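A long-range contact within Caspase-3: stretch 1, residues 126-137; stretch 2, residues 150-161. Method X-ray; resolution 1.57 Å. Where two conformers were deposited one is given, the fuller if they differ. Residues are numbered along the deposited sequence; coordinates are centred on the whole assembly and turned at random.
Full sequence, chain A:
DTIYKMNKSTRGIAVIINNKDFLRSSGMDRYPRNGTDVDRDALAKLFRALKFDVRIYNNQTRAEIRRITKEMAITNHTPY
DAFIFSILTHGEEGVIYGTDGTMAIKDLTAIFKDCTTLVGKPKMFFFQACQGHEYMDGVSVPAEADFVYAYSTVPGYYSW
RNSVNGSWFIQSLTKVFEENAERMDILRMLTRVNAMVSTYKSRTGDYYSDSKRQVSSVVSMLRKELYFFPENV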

# COMPACT_ATOMS: atom_id res chain seq x y z
N PHE A 126 -1.28 0.87 -1.93
CA PHE A 126 -0.32 0.93 -0.83
C PHE A 126 0.54 -0.32 -0.84
O PHE A 126 0.00 -1.43 -0.89
N PHE A 127 1.85 -0.15 -0.76
CA PHE A 127 2.78 -1.27 -0.83
C PHE A 127 3.69 -1.27 0.38
O PHE A 127 4.40 -0.29 0.62
N GLN A 128 3.71 -2.39 1.12
CA GLN A 128 4.77 -2.67 2.08
C GLN A 128 5.51 -3.89 1.55
O GLN A 128 5.00 -5.01 1.62
N ALA A 129 6.69 -3.66 0.98
CA ALA A 129 7.49 -4.68 0.31
C ALA A 129 8.85 -4.08 -0.02
O ALA A 129 8.98 -2.87 -0.20
N CYS A 130 9.85 -4.94 -0.11
CA CYS A 130 11.14 -4.44 -0.55
C CYS A 130 11.05 -4.03 -2.02
O CYS A 130 10.23 -4.54 -2.78
N GLN A 131 11.91 -3.08 -2.39
CA GLN A 131 11.98 -2.58 -3.76
C GLN A 131 13.38 -2.78 -4.33
O GLN A 131 13.78 -2.09 -5.27
N GLY A 132 14.11 -3.74 -3.78
CA GLY A 132 15.52 -3.91 -4.08
C GLY A 132 16.21 -4.54 -2.89
O GLY A 132 15.58 -5.01 -1.95
N HIS A 133 17.55 -4.52 -2.93
CA HIS A 133 18.31 -5.19 -1.89
C HIS A 133 19.48 -4.35 -1.40
O HIS A 133 20.52 -4.91 -1.00
N GLU A 134 19.36 -3.03 -1.42
CA GLU A 134 20.34 -2.13 -0.83
C GLU A 134 19.81 -1.56 0.48
O GLU A 134 18.61 -1.29 0.63
N TYR A 135 20.72 -1.36 1.43
CA TYR A 135 20.46 -0.59 2.64
C TYR A 135 20.68 0.90 2.39
O TYR A 135 21.42 1.31 1.50
N MET A 136 20.02 1.72 3.22
CA MET A 136 20.19 3.17 3.23
C MET A 136 21.03 3.57 4.44
O MET A 136 20.74 3.13 5.55
N ASP A 137 22.02 4.43 4.22
CA ASP A 137 22.98 4.72 5.28
C ASP A 137 22.62 5.96 6.09
O ASP A 137 21.86 6.83 5.65
N ALA A 150 1.45 4.56 -3.05
CA ALA A 150 2.16 4.90 -1.83
C ALA A 150 3.10 3.74 -1.51
O ALA A 150 2.66 2.68 -1.07
N TYR A 151 4.39 3.95 -1.73
CA TYR A 151 5.42 2.93 -1.56
C TYR A 151 6.13 3.08 -0.22
O TYR A 151 6.47 4.20 0.18
N SER A 152 6.43 1.95 0.42
CA SER A 152 7.09 2.00 1.73
C SER A 152 8.54 2.50 1.65
O SER A 152 9.04 3.04 2.65
N THR A 153 9.22 2.33 0.53
CA THR A 153 10.65 2.65 0.44
C THR A 153 10.92 3.31 -0.91
O THR A 153 10.01 3.86 -1.55
N VAL A 154 12.18 3.30 -1.33
CA VAL A 154 12.65 3.96 -2.55
C VAL A 154 13.10 2.88 -3.52
O VAL A 154 13.62 1.84 -3.08
N PRO A 155 12.89 3.04 -4.83
CA PRO A 155 13.34 2.01 -5.77
C PRO A 155 14.81 1.65 -5.56
O PRO A 155 15.67 2.53 -5.46
N GLY A 156 15.07 0.35 -5.47
CA GLY A 156 16.40 -0.19 -5.29
C GLY A 156 16.73 -0.61 -3.88
O GLY A 156 17.80 -1.19 -3.65
N TYR A 157 15.84 -0.36 -2.92
CA TYR A 157 16.18 -0.49 -1.52
C TYR A 157 15.27 -1.47 -0.80
O TYR A 157 14.11 -1.66 -1.16
N TYR A 158 15.82 -2.07 0.26
CA TYR A 158 15.03 -2.80 1.23
C TYR A 158 13.99 -1.89 1.90
O TYR A 158 14.13 -0.67 1.94
N SER A 159 12.98 -2.53 2.48
CA SER A 159 12.00 -1.90 3.36
C SER A 159 12.01 -2.68 4.66
O SER A 159 12.17 -3.90 4.65
N TRP A 160 11.81 -1.98 5.77
CA TRP A 160 11.98 -2.57 7.10
C TRP A 160 10.66 -2.88 7.80
O TRP A 160 9.71 -2.09 7.76
N ARG A 161 10.64 -4.02 8.47
CA ARG A 161 9.49 -4.52 9.21
C ARG A 161 9.98 -4.98 10.57
O ARG A 161 11.01 -5.66 10.66

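Two parallel strands that fray into loops make this contact, joined by a short strand pairing, a buried polar centre and an aromatic cluster. In the strands, F126 and A150 lie on one face, with F126 CD2 3.7 Å from A150 CB; on the other, F127 and Y151, both m, form an offset stack, ring centroids 4.8 Å apart and planes at 20°. Beyond them the side chains turn polar. Q128 (chi1 t) starts away from stretch 2, but its end returns, so that NE2 donates to S159 OG (3.0 Å); S159 OG in turn shares a 2.7 Å hydrogen bond with S152 OG. Water 1 links Q128 OE1 to W160 O, 2.8 Å from each. Q131 (m, then t) reaches along the loop of stretch 2, where its OE1 accepts from T153 N (3.2 Å); water 2 sits 2.7 Å from both Q131 OE1 and S152 OG. Farther on, the Y158 ring (chi1 m) is covered by H133, whose CA lies 3.6 Å from the ring centroid, and turns its edge to the face of Y135. Y135 CE1 also meets W160 CZ2 at 3.6 Å. M136 (chi1 -120°) lays CE over the Y157 ring, 3.8 Å from its centroid, while water 5 bridges M136 N and W160 NE1.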

# COMPACT_ATOMS: atom_id res chain seq x y z
CB PHE A 126 -1.02 1.05 0.53
CG PHE A 126 -1.93 2.24 0.65
CD1 PHE A 126 -3.25 2.17 0.24
CD2 PHE A 126 -1.47 3.42 1.23
CE1 PHE A 126 -4.09 3.26 0.36
CE2 PHE A 126 -2.31 4.52 1.35
CZ PHE A 126 -3.62 4.43 0.92
CB PHE A 127 3.65 -1.20 -2.09
CG PHE A 127 2.89 -1.20 -3.36
CD1 PHE A 127 2.46 -2.38 -3.92
CD2 PHE A 127 2.60 -0.02 -4.02
CE1 PHE A 127 1.74 -2.38 -5.11
CE2 PHE A 127 1.90 -0.01 -5.22
CZ PHE A 127 1.47 -1.20 -5.77
CB GLN A 128 4.22 -2.90 3.49
CG GLN A 128 5.26 -3.45 4.47
CD GLN A 128 6.50 -2.57 4.58
OE1 GLN A 128 6.40 -1.35 4.67
NE2 GLN A 128 7.67 -3.20 4.59
CB ALA A 129 6.81 -5.19 -0.97
CB CYS A 130 12.21 -5.50 -0.34
SG CYS A 130 12.65 -5.70 1.38
CB GLN A 131 11.55 -1.11 -3.82
CG GLN A 131 10.07 -0.92 -3.45
CD GLN A 131 9.64 0.53 -3.28
OE1 GLN A 131 9.00 0.88 -2.28
NE2 GLN A 131 9.94 1.37 -4.27
CB HIS A 133 18.82 -6.55 -2.38
CG HIS A 133 19.56 -6.47 -3.68
ND1 HIS A 133 19.00 -6.84 -4.88
CD2 HIS A 133 20.82 -6.05 -3.96
CE1 HIS A 133 19.88 -6.66 -5.85
NE2 HIS A 133 20.99 -6.18 -5.32
CB GLU A 134 20.70 -0.98 -1.77
CG GLU A 134 21.24 -1.42 -3.12
CD GLU A 134 22.60 -2.08 -3.02
OE1 GLU A 134 23.36 -1.73 -2.10
OE2 GLU A 134 22.90 -2.96 -3.86
CB TYR A 135 21.38 -1.05 3.78
CG TYR A 135 21.22 -2.49 4.22
CD1 TYR A 135 20.11 -2.90 4.95
CD2 TYR A 135 22.20 -3.43 3.93
CE1 TYR A 135 19.97 -4.21 5.36
CE2 TYR A 135 22.07 -4.75 4.34
CZ TYR A 135 20.95 -5.14 5.05
OH TYR A 135 20.80 -6.45 5.46
CB MET A 136 18.83 3.86 3.29
CG MET A 136 18.53 4.76 2.13
SD MET A 136 16.89 5.52 2.27
CE MET A 136 16.00 4.58 1.03
CB ASP A 137 24.39 4.88 4.71
CG ASP A 137 25.01 3.57 4.29
OD1 ASP A 137 24.70 2.54 4.93
OD2 ASP A 137 25.80 3.56 3.33
CB ALA A 150 1.18 5.16 -0.69
CB TYR A 151 6.46 3.05 -2.67
CG TYR A 151 6.05 2.52 -4.01
CD1 TYR A 151 6.26 1.18 -4.34
CD2 TYR A 151 5.51 3.35 -4.97
CE1 TYR A 151 5.94 0.69 -5.59
CE2 TYR A 151 5.17 2.87 -6.23
CZ TYR A 151 5.39 1.53 -6.53
OH TYR A 151 5.06 1.03 -7.77
CB SER A 152 7.06 0.62 2.39
OG SER A 152 7.85 -0.35 1.71
CB THR A 153 11.51 1.41 0.77
OG1 THR A 153 12.87 1.81 0.93
CG2 THR A 153 11.42 0.32 -0.31
CB VAL A 154 13.79 4.95 -2.22
CG1 VAL A 154 14.53 5.41 -3.49
CG2 VAL A 154 13.26 6.12 -1.44
CB PRO A 155 13.10 2.66 -7.14
CG PRO A 155 11.91 3.51 -6.90
CD PRO A 155 12.10 4.08 -5.51
CB TYR A 157 16.09 0.87 -0.83
CG TYR A 157 17.14 1.87 -1.26
CD1 TYR A 157 18.36 1.93 -0.60
CD2 TYR A 157 16.91 2.75 -2.30
CE1 TYR A 157 19.32 2.86 -0.97
CE2 TYR A 157 17.87 3.68 -2.68
CZ TYR A 157 19.07 3.72 -2.00
OH TYR A 157 20.03 4.64 -2.37
CB TYR A 158 15.92 -3.37 2.33
CG TYR A 158 16.86 -4.49 1.95
CD1 TYR A 158 16.38 -5.68 1.42
CD2 TYR A 158 18.23 -4.38 2.18
CE1 TYR A 158 17.24 -6.72 1.11
CE2 TYR A 158 19.09 -5.42 1.88
CZ TYR A 158 18.59 -6.58 1.34
OH TYR A 158 19.45 -7.62 1.04
CB SER A 159 10.62 -1.95 2.70
OG SER A 159 9.65 -1.26 3.46
CB TRP A 160 12.81 -1.63 7.97
CG TRP A 160 14.27 -1.65 7.65
CD1 TRP A 160 14.96 -0.76 6.87
CD2 TRP A 160 15.24 -2.59 8.13
NE1 TRP A 160 16.30 -1.09 6.84
CE2 TRP A 160 16.49 -2.22 7.60
CE3 TRP A 160 15.16 -3.72 8.95
CZ2 TRP A 160 17.66 -2.92 7.87
CZ3 TRP A 160 16.33 -4.43 9.21
CH2 TRP A 160 17.56 -4.02 8.67
CB ARG A 161 8.83 -5.67 8.46
CG ARG A 161 7.85 -6.53 9.27
CD ARG A 161 7.31 -7.68 8.42
NE ARG A 161 8.33 -8.22 7.53
CZ ARG A 161 9.32 -9.03 7.90
NH1 ARG A 161 9.41 -9.46 9.16
NH2 ARG A 161 10.21 -9.43 7.01
O HOH W 1 8.34 -0.15 6.25
O HOH W 2 7.34 -0.73 -0.92
O HOH W 3 18.71 -3.25 -5.34
O HOH W 4 16.88 0.07 2.49
O HOH W 5 17.98 0.51 4.90